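Arginyl-trna synthetase (Thermus thermophilus, PDB 1IQ0) probably catalyses the ATP-dependent joining of L-arginine to tRNA(Arg), releasing AMP and diphosphate, as a monomeric aminoacyl-tRNA synthetase of the first class. Local coordinates at residues N115-V120 with Y176-G181; A157-A162 with R182-L187; H109-P114 with V145-D150. All blocks are in the same frame, centred on the assembly; numbering follows the deposited sequence.

Contact 1: residues N115-V120 with Y176-G181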
loop_
_atom_site.group_PDB
_atom_site.type_symbol
_atom_site.label_atom_id
_atom_site.label_comp_id
_atom_site.label_asym_id
_atom_site.label_seq_id
_atom_site.Cartn_x
_atom_site.Cartn_y
_atom_site.Cartn_z
ATOM N N ASN A 115 6.568 -16.148 -15.913
ATOM C CA ASN A 115 6.908 -17.503 -16.327
ATOM C C ASN A 115 6.114 -18.626 -15.654
ATOM O O ASN A 115 6.312 -19.795 -15.972
ATOM C CB ASN A 115 8.405 -17.722 -16.090
ATOM C CG ASN A 115 8.751 -17.781 -14.618
ATOM O OD1 ASN A 115 8.191 -17.033 -13.809
ATOM N ND2 ASN A 115 9.678 -18.669 -14.257
ATOM N N LYS A 116 5.222 -18.274 -14.731
ATOM C CA LYS A 116 4.396 -19.257 -14.018
ATOM C C LYS A 116 3.405 -18.542 -13.094
ATOM O O LYS A 116 3.464 -17.322 -12.948
ATOM C CB LYS A 116 5.279 -20.220 -13.209
ATOM C CG LYS A 116 6.094 -19.580 -12.083
ATOM C CD LYS A 116 7.123 -20.578 -11.558
ATOM C CE LYS A 116 7.498 -20.331 -10.100
ATOM N NZ LYS A 116 8.101 -19.005 -9.860
ATOM N N GLU A 117 2.499 -19.298 -12.472
ATOM C CA GLU A 117 1.482 -18.713 -11.591
ATOM C C GLU A 117 2.076 -18.013 -10.376
ATOM O O GLU A 117 3.135 -18.390 -9.891
ATOM C CB GLU A 117 0.483 -19.787 -11.124
ATOM C CG GLU A 117 1.031 -20.760 -10.082
ATOM C CD GLU A 117 1.950 -21.826 -10.670
ATOM O OE1 GLU A 117 2.590 -22.552 -9.880
ATOM O OE2 GLU A 117 2.031 -21.944 -11.913
ATOM N N LEU A 118 1.385 -16.996 -9.878
ATOM C CA LEU A 118 1.852 -16.256 -8.705
ATOM C C LEU A 118 1.790 -17.132 -7.457
ATOM O O LEU A 118 0.941 -18.016 -7.354
ATOM C CB LEU A 118 0.994 -15.011 -8.469
ATOM C CG LEU A 118 0.555 -14.115 -9.631
ATOM C CD1 LEU A 118 0.257 -12.739 -9.052
ATOM C CD2 LEU A 118 1.619 -14.001 -10.709
ATOM N N HIS A 119 2.696 -16.886 -6.516
ATOM C CA HIS A 119 2.740 -17.639 -5.271
ATOM C C HIS A 119 2.516 -16.702 -4.077
ATOM O O HIS A 119 2.535 -15.482 -4.232
ATOM C CB HIS A 119 4.075 -18.389 -5.151
ATOM C CG HIS A 119 5.274 -17.498 -5.053
ATOM N ND1 HIS A 119 6.442 -17.749 -5.744
ATOM C CD2 HIS A 119 5.502 -16.377 -4.327
ATOM C CE1 HIS A 119 7.335 -16.820 -5.451
ATOM N NE2 HIS A 119 6.789 -15.975 -4.593
ATOM N N VAL A 120 2.314 -17.272 -2.893
ATOM C CA VAL A 120 2.038 -16.483 -1.692
ATOM C C VAL A 120 2.969 -15.306 -1.446
ATOM O O VAL A 120 2.537 -14.276 -0.929
ATOM C CB VAL A 120 2.026 -17.367 -0.423
ATOM C CG1 VAL A 120 0.978 -18.457 -0.566
ATOM C CG2 VAL A 120 3.398 -17.967 -0.193
ATOM N N TYR A 176 -3.700 -21.007 -17.956
ATOM C CA TYR A 176 -2.433 -21.011 -18.670
ATOM C C TYR A 176 -1.138 -20.879 -17.881
ATOM O O TYR A 176 -0.184 -21.610 -18.160
ATOM C CB TYR A 176 -2.461 -19.983 -19.801
ATOM C CG TYR A 176 -1.410 -20.251 -20.859
ATOM C CD1 TYR A 176 -0.155 -19.647 -20.795
ATOM C CD2 TYR A 176 -1.659 -21.145 -21.907
ATOM C CE1 TYR A 176 0.826 -19.923 -21.742
ATOM C CE2 TYR A 176 -0.687 -21.428 -22.858
ATOM C CZ TYR A 176 0.554 -20.816 -22.770
ATOM O OH TYR A 176 1.522 -21.094 -23.703
ATOM N N ASP A 177 -1.080 -19.982 -16.899
ATOM C CA ASP A 177 0.162 -19.838 -16.162
ATOM C C ASP A 177 0.448 -21.017 -15.248
ATOM O O ASP A 177 1.596 -21.222 -14.838
ATOM C CB ASP A 177 0.221 -18.489 -15.413
ATOM C CG ASP A 177 -0.928 -18.280 -14.445
ATOM O OD1 ASP A 177 -2.020 -18.856 -14.649
ATOM O OD2 ASP A 177 -0.731 -17.502 -13.487
ATOM N N HIS A 178 -0.582 -21.803 -14.935
ATOM C CA HIS A 178 -0.389 -22.997 -14.112
ATOM C C HIS A 178 0.214 -24.075 -15.014
ATOM O O HIS A 178 1.051 -24.865 -14.589
ATOM C CB HIS A 178 -1.715 -23.493 -13.523
ATOM C CG HIS A 178 -2.110 -22.783 -12.267
ATOM N ND1 HIS A 178 -2.704 -21.538 -12.268
ATOM C CD2 HIS A 178 -1.955 -23.125 -10.966
ATOM C CE1 HIS A 178 -2.895 -21.144 -11.023
ATOM N NE2 HIS A 178 -2.448 -22.088 -10.213
ATOM N N PHE A 179 -0.236 -24.091 -16.263
ATOM C CA PHE A 179 0.262 -25.018 -17.274
ATOM C C PHE A 179 1.759 -24.722 -17.477
ATOM O O PHE A 179 2.587 -25.637 -17.506
ATOM C CB PHE A 179 -0.521 -24.795 -18.575
ATOM C CG PHE A 179 0.100 -25.422 -19.787
ATOM C CD1 PHE A 179 0.288 -26.799 -19.863
ATOM C CD2 PHE A 179 0.464 -24.634 -20.875
ATOM C CE1 PHE A 179 0.827 -27.382 -21.004
ATOM C CE2 PHE A 179 1.006 -25.206 -22.024
ATOM C CZ PHE A 179 1.189 -26.587 -22.089
ATOM N N ALA A 180 2.102 -23.438 -17.586
ATOM C CA ALA A 180 3.497 -23.030 -17.766
ATOM C C ALA A 180 4.313 -23.397 -16.534
ATOM O O ALA A 180 5.445 -23.871 -16.646
ATOM C CB ALA A 180 3.583 -21.523 -18.014
ATOM N N GLY A 181 3.734 -23.179 -15.355
ATOM C CA GLY A 181 4.437 -23.492 -14.122
ATOM C C GLY A 181 4.766 -24.972 -13.998
ATOM O O GLY A 181 5.814 -25.346 -13.467
HETATM O O HOH W 1 1.743 -24.977 -12.126
HETATM O O HOH W 2 -1.570 -16.766 -11.064
#
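E117 lies across the imidazole of H178, with CB 3.7 Å from the ring centroid and 14° off the ring normal, a CH-pi contact over the face. CG of E117 (chi1 73°) sits in the crowded position between the backbone N and the carbonyl carbon and reaches 3.7 Å from H178 NE2; a bend at chi2 follows, and the carboxylate ends 16° from coplanar with the imidazole. Its OE2 faces D177 O at 3.0 Å, two acceptors without a bond, and a bridging water donates to both OE2 and H178 O. A second water accepts from L118 N and donates to D177 OD2, at 2.7 Å, while OD1 of D177 forms a salt bridge with K175. K116 CB packs tightly on G181 CA, 3.5 Å away, where there is no side chain. An alanine in place of H178 would probably leave E117 CB and CG without their ring surface and S404 OG without its weak bond to NE2. The contact sets the loop of the probable HIGH region on the start of helix 176-189; helix 213-229 touches D177 and L118, and helix 405-423 touches H178 and L118.

Contact 2: residues A157-A162 with R182-L187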
loop_
_atom_site.group_PDB
_atom_site.type_symbol
_atom_site.label_atom_id
_atom_site.label_comp_id
_atom_site.label_asym_id
_atom_site.label_seq_id
_atom_site.Cartn_x
_atom_site.Cartn_y
_atom_site.Cartn_z
ATOM N N ALA A 157 12.706 -17.619 -20.045
ATOM C CA ALA A 157 13.338 -18.468 -21.046
ATOM C C ALA A 157 13.223 -19.929 -20.622
ATOM O O ALA A 157 12.953 -20.799 -21.441
ATOM C CB ALA A 157 14.814 -18.087 -21.220
ATOM N N GLU A 158 13.418 -20.198 -19.336
ATOM C CA GLU A 158 13.343 -21.572 -18.866
ATOM C C GLU A 158 11.980 -22.199 -19.060
ATOM O O GLU A 158 11.896 -23.361 -19.451
ATOM C CB GLU A 158 13.749 -21.677 -17.399
ATOM C CG GLU A 158 15.182 -21.296 -17.146
ATOM C CD GLU A 158 15.671 -21.734 -15.782
ATOM O OE1 GLU A 158 14.929 -21.569 -14.790
ATOM O OE2 GLU A 158 16.806 -22.237 -15.700
ATOM N N THR A 159 10.906 -21.452 -18.807
ATOM C CA THR A 159 9.594 -22.059 -18.975
ATOM C C THR A 159 9.269 -22.248 -20.448
ATOM O O THR A 159 8.728 -23.283 -20.827
ATOM C CB THR A 159 8.457 -21.248 -18.298
ATOM O OG1 THR A 159 8.189 -20.061 -19.047
ATOM C CG2 THR A 159 8.847 -20.874 -16.897
ATOM N N LEU A 160 9.596 -21.262 -21.279
ATOM C CA LEU A 160 9.324 -21.390 -22.709
ATOM C C LEU A 160 10.125 -22.562 -23.286
ATOM O O LEU A 160 9.649 -23.276 -24.162
ATOM C CB LEU A 160 9.667 -20.093 -23.446
ATOM C CG LEU A 160 8.791 -18.898 -23.052
ATOM C CD1 LEU A 160 9.133 -17.676 -23.914
ATOM C CD2 LEU A 160 7.331 -19.278 -23.229
ATOM N N PHE A 161 11.342 -22.755 -22.789
ATOM C CA PHE A 161 12.162 -23.866 -23.249
ATOM C C PHE A 161 11.506 -25.185 -22.822
ATOM O O PHE A 161 11.361 -26.108 -23.629
ATOM C CB PHE A 161 13.565 -23.795 -22.646
ATOM C CG PHE A 161 14.360 -25.055 -22.839
ATOM C CD1 PHE A 161 14.845 -25.401 -24.099
ATOM C CD2 PHE A 161 14.573 -25.925 -21.773
ATOM C CE1 PHE A 161 15.526 -26.599 -24.299
ATOM C CE2 PHE A 161 15.254 -27.125 -21.959
ATOM C CZ PHE A 161 15.733 -27.464 -23.228
ATOM N N ALA A 162 11.111 -25.264 -21.550
ATOM C CA ALA A 162 10.476 -26.463 -21.010
ATOM C C ALA A 162 9.215 -26.866 -21.782
ATOM O O ALA A 162 9.000 -28.044 -22.056
ATOM C CB ALA A 162 10.138 -26.256 -19.535
ATOM N N ARG A 182 3.867 -25.822 -14.478
ATOM C CA ARG A 182 4.089 -27.263 -14.417
ATOM C C ARG A 182 5.333 -27.606 -15.256
ATOM O O ARG A 182 6.204 -28.366 -14.822
ATOM C CB ARG A 182 2.844 -27.999 -14.933
ATOM C CG ARG A 182 2.300 -29.036 -13.956
ATOM C CD ARG A 182 0.765 -29.105 -13.923
ATOM N NE ARG A 182 0.145 -29.065 -15.246
ATOM C CZ ARG A 182 0.451 -29.878 -16.253
ATOM N NH1 ARG A 182 1.384 -30.815 -16.106
ATOM N NH2 ARG A 182 -0.182 -29.755 -17.414
ATOM N N ALA A 183 5.419 -27.019 -16.444
ATOM C CA ALA A 183 6.558 -27.239 -17.324
ATOM C C ALA A 183 7.826 -26.745 -16.628
ATOM O O ALA A 183 8.850 -27.424 -16.629
ATOM C CB ALA A 183 6.357 -26.494 -18.639
ATOM N N TYR A 184 7.755 -25.564 -16.019
ATOM C CA TYR A 184 8.915 -25.023 -15.326
ATOM C C TYR A 184 9.348 -25.999 -14.238
ATOM O O TYR A 184 10.534 -26.288 -14.090
ATOM C CB TYR A 184 8.583 -23.668 -14.692
ATOM C CG TYR A 184 9.729 -23.044 -13.918
ATOM C CD1 TYR A 184 10.688 -22.265 -14.561
ATOM C CD2 TYR A 184 9.852 -23.234 -12.539
ATOM C CE1 TYR A 184 11.739 -21.683 -13.852
ATOM C CE2 TYR A 184 10.905 -22.657 -11.820
ATOM C CZ TYR A 184 11.841 -21.882 -12.490
ATOM O OH TYR A 184 12.883 -21.309 -11.802
ATOM N N VAL A 185 8.385 -26.504 -13.474
ATOM C CA VAL A 185 8.696 -27.445 -12.402
ATOM C C VAL A 185 9.304 -28.746 -12.924
ATOM O O VAL A 185 10.212 -29.292 -12.301
ATOM C CB VAL A 185 7.439 -27.787 -11.550
ATOM C CG1 VAL A 185 7.743 -28.965 -10.608
ATOM C CG2 VAL A 185 7.020 -26.567 -10.729
ATOM N N ARG A 186 8.814 -29.254 -14.053
ATOM C CA ARG A 186 9.385 -30.488 -14.575
ATOM C C ARG A 186 10.847 -30.254 -14.951
ATOM O O ARG A 186 11.715 -31.065 -14.625
ATOM C CB ARG A 186 8.627 -31.008 -15.800
ATOM C CG ARG A 186 8.789 -32.518 -15.922
ATOM C CD ARG A 186 8.950 -33.033 -17.336
ATOM N NE ARG A 186 7.686 -33.138 -18.048
ATOM C CZ ARG A 186 7.481 -33.966 -19.067
ATOM N NH1 ARG A 186 8.458 -34.762 -19.481
ATOM N NH2 ARG A 186 6.305 -33.993 -19.681
ATOM N N LEU A 187 11.116 -29.136 -15.621
ATOM C CA LEU A 187 12.479 -28.802 -16.024
ATOM C C LEU A 187 13.447 -28.838 -14.845
ATOM O O LEU A 187 14.523 -29.433 -14.937
ATOM C CB LEU A 187 12.531 -27.411 -16.673
ATOM C CG LEU A 187 13.940 -26.925 -17.056
ATOM C CD1 LEU A 187 14.518 -27.836 -18.130
ATOM C CD2 LEU A 187 13.889 -25.481 -17.557
#
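Two helices of the catalytic domain, 154-165 and 176-189, cross here almost perpendicularly, with A162 against A183 and L187. The axes of the short segments stand at 91° and approach to 8.1 Å. A162 CB is 3.4 Å from A183 O, and it also meets CB of A183 and of L187. L187 holds CG anti to its backbone N (chi1 176°), and its two methyls meet different partners. CD1 meets the F161 ring at its edge and in its plane, 4.0 Å from CE2, whereas CD2 rests 3.5 Å from E158 O. Beside this apolar patch the Y184 ring is approached obliquely by two side chains of the other helix: T159 CG2 lies 3.3 Å from Y184 CD1, and E158 OE1 is 3.3 Å from Y184 CE1. The polar ends are bonded elsewhere, E158 OE2 to Y193 OH and Y184 OH to Q155 OE1. No hydrogen bond joins the two segments, so side-chain packing carries the contact. Alanine packing on one flank and the approach of T159 to Y184, where the CA atoms come nearest, make this a close, nearly orthogonal helix-helix packing.

Contact 3: residues H109-P114 with V145-D150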
loop_
_atom_site.group_PDB
_atom_site.type_symbol
_atom_site.label_atom_id
_atom_site.label_comp_id
_atom_site.label_asym_id
_atom_site.label_seq_id
_atom_site.Cartn_x
_atom_site.Cartn_y
_atom_site.Cartn_z
ATOM N N HIS A 109 4.591 -2.070 -8.253
ATOM C CA HIS A 109 4.389 -3.253 -7.437
ATOM C C HIS A 109 4.005 -4.428 -8.324
ATOM O O HIS A 109 3.759 -4.244 -9.521
ATOM C CB HIS A 109 3.353 -2.984 -6.330
ATOM C CG HIS A 109 1.955 -2.755 -6.816
ATOM N ND1 HIS A 109 1.201 -3.748 -7.404
ATOM C CD2 HIS A 109 1.134 -1.683 -6.690
ATOM C CE1 HIS A 109 -0.025 -3.301 -7.612
ATOM N NE2 HIS A 109 -0.094 -2.053 -7.187
ATOM N N THR A 110 3.977 -5.622 -7.734
ATOM C CA THR A 110 3.684 -6.871 -8.433
ATOM C C THR A 110 4.969 -7.184 -9.207
ATOM O O THR A 110 5.920 -7.708 -8.628
ATOM C CB THR A 110 2.468 -6.735 -9.383
ATOM O OG1 THR A 110 1.352 -6.205 -8.655
ATOM C CG2 THR A 110 2.066 -8.112 -9.943
ATOM N N SER A 111 5.020 -6.848 -10.495
ATOM C CA SER A 111 6.232 -7.066 -11.288
ATOM C C SER A 111 6.885 -8.422 -11.071
ATOM O O SER A 111 8.058 -8.493 -10.719
ATOM C CB SER A 111 7.268 -5.986 -10.957
ATOM O OG SER A 111 6.759 -4.692 -11.207
ATOM N N VAL A 112 6.147 -9.497 -11.288
ATOM C CA VAL A 112 6.710 -10.827 -11.087
ATOM C C VAL A 112 7.188 -11.403 -12.408
ATOM O O VAL A 112 6.744 -10.972 -13.475
ATOM C CB VAL A 112 5.661 -11.797 -10.492
ATOM C CG1 VAL A 112 5.133 -11.247 -9.169
ATOM C CG2 VAL A 112 4.515 -11.986 -11.471
ATOM N N ASN A 113 8.105 -12.365 -12.341
ATOM C CA ASN A 113 8.582 -12.998 -13.554
ATOM C C ASN A 113 7.363 -13.588 -14.250
ATOM O O ASN A 113 6.568 -14.298 -13.632
ATOM C CB ASN A 113 9.601 -14.091 -13.226
ATOM C CG ASN A 113 10.958 -13.521 -12.864
ATOM O OD1 ASN A 113 11.445 -12.606 -13.518
ATOM N ND2 ASN A 113 11.578 -14.067 -11.826
ATOM N N PRO A 114 7.180 -13.274 -15.542
ATOM C CA PRO A 114 6.026 -13.803 -16.279
ATOM C C PRO A 114 6.302 -15.206 -16.812
ATOM O O PRO A 114 6.248 -15.434 -18.014
ATOM C CB PRO A 114 5.838 -12.780 -17.392
ATOM C CG PRO A 114 7.269 -12.380 -17.705
ATOM C CD PRO A 114 7.900 -12.253 -16.327
ATOM N N VAL A 145 0.102 3.598 -11.132
ATOM C CA VAL A 145 0.626 2.290 -10.757
ATOM C C VAL A 145 1.275 1.613 -11.967
ATOM O O VAL A 145 0.653 1.437 -13.016
ATOM C CB VAL A 145 -0.506 1.398 -10.191
ATOM C CG1 VAL A 145 -0.019 -0.038 -10.005
ATOM C CG2 VAL A 145 -0.978 1.962 -8.856
ATOM N N LEU A 146 2.536 1.237 -11.809
ATOM C CA LEU A 146 3.273 0.594 -12.886
ATOM C C LEU A 146 3.607 -0.848 -12.537
ATOM O O LEU A 146 3.963 -1.146 -11.398
ATOM C CB LEU A 146 4.567 1.372 -13.156
ATOM C CG LEU A 146 5.542 0.876 -14.234
ATOM C CD1 LEU A 146 6.452 2.022 -14.637
ATOM C CD2 LEU A 146 6.371 -0.307 -13.715
ATOM N N ASN A 147 3.476 -1.735 -13.520
ATOM C CA ASN A 147 3.806 -3.146 -13.340
ATOM C C ASN A 147 4.919 -3.460 -14.353
ATOM O O ASN A 147 4.703 -3.385 -15.562
ATOM C CB ASN A 147 2.568 -4.013 -13.594
ATOM C CG ASN A 147 2.796 -5.485 -13.262
ATOM O OD1 ASN A 147 1.856 -6.287 -13.265
ATOM N ND2 ASN A 147 4.041 -5.846 -12.977
ATOM N N TYR A 148 6.112 -3.778 -13.851
ATOM C CA TYR A 148 7.272 -4.072 -14.695
ATOM C C TYR A 148 7.273 -5.526 -15.144
ATOM O O TYR A 148 7.217 -6.429 -14.319
ATOM C CB TYR A 148 8.568 -3.767 -13.933
ATOM C CG TYR A 148 9.823 -4.325 -14.576
ATOM C CD1 TYR A 148 10.264 -3.857 -15.816
ATOM C CD2 TYR A 148 10.555 -5.339 -13.953
ATOM C CE1 TYR A 148 11.405 -4.385 -16.426
ATOM C CE2 TYR A 148 11.697 -5.876 -14.549
ATOM C CZ TYR A 148 12.116 -5.392 -15.788
ATOM O OH TYR A 148 13.250 -5.899 -16.374
ATOM N N ILE A 149 7.347 -5.741 -16.455
ATOM C CA ILE A 149 7.325 -7.088 -17.018
ATOM C C ILE A 149 8.700 -7.473 -17.583
ATOM O O ILE A 149 9.121 -6.961 -18.617
ATOM C CB ILE A 149 6.258 -7.188 -18.150
ATOM C CG1 ILE A 149 4.939 -6.537 -17.702
ATOM C CG2 ILE A 149 6.017 -8.650 -18.519
ATOM C CD1 ILE A 149 4.275 -7.194 -16.477
ATOM N N ASP A 150 9.398 -8.369 -16.892
ATOM C CA ASP A 150 10.722 -8.816 -17.327
ATOM C C ASP A 150 10.537 -9.927 -18.369
ATOM O O ASP A 150 10.712 -11.107 -18.081
ATOM C CB ASP A 150 11.521 -9.340 -16.122
ATOM C CG ASP A 150 12.990 -9.622 -16.463
ATOM O OD1 ASP A 150 13.354 -9.534 -17.644
ATOM O OD2 ASP A 150 13.785 -9.938 -15.550
HETATM O O HOH W 3 8.526 -8.869 -14.096
HETATM O O HOH W 4 11.644 -13.541 -16.694
HETATM O O HOH W 5 13.322 -9.904 -12.840
#
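S111 and Y148 meet where the loop entering the HIGH region, assigned by similarity to other synthetases of the first class, runs roughly alongside strand 141-149 of the Rossmann-like catalytic fold. S111 OG is anti to its own carbonyl carbon (chi1 -58°), a setting that turns it to the strand, where it accepts the hydrogen bond from Y148 N at 2.9 Å. The N-H...O angle of 153° is reasonably straight. S111 CB meanwhile sits near the plane of the Y148 ring, at its edge, and the phenol oxygen of Y148 is bonded to E240 OE1.

At the start of the loop, H109 presents its ring obliquely to V145, with NE2 3.5 Å from V145 CG1. The other ring nitrogen, ND1, is met in plane at the ring edge by T110 OG1 at 2.8 Å. That bond would restrain the turn of the imidazole, and Y234 OH, bonded to the same hydroxyl, stands behind it as a second-shell partner. A weak bond from H109 N to L146 O, 3.3 Å long, joins the two backbones directly.

Towards the opposite end, P114 crosses I149 obliquely, CG to CG2 at 4.0 Å, and its CD packs against D150 O at 3.5 Å. The side chains of N113 and D150 lie side by side and point the same way, their amide and carboxylate planes 51° apart. One water joins the two side chains, donating to D150 OD2 and weakly to N113 OD1; another ties the same amide oxygen, weakly, to the backbone O of D150. A third water links the backbones, accepting from D150 N while donating to Y148 O at 2.8 Å and, weakly, to V112 O.

How the contacts relate
All three contacts are buried and lie within the catalytic domain, but their centres move outward: contact 3 is about 15 Å from the centre of the chain, contact 1 about 24 Å and contact 2 about 32 Å. Contacts 3 and 1 use successive parts of the loop between strand 104-108 and helix 120-138, and L118 CD2 touches V112 CG2 where they adjoin. Contacts 1 and 2 share helix 176-189, and K116 CD packs on Y184 CD2. Chemistry follows place: one firm and one weak hydrogen bond to the strand backbone, with waters, beside the central sheet; a CH-pi contact with bridging waters between loop and helix; and apolar packing between the two helices farthest out.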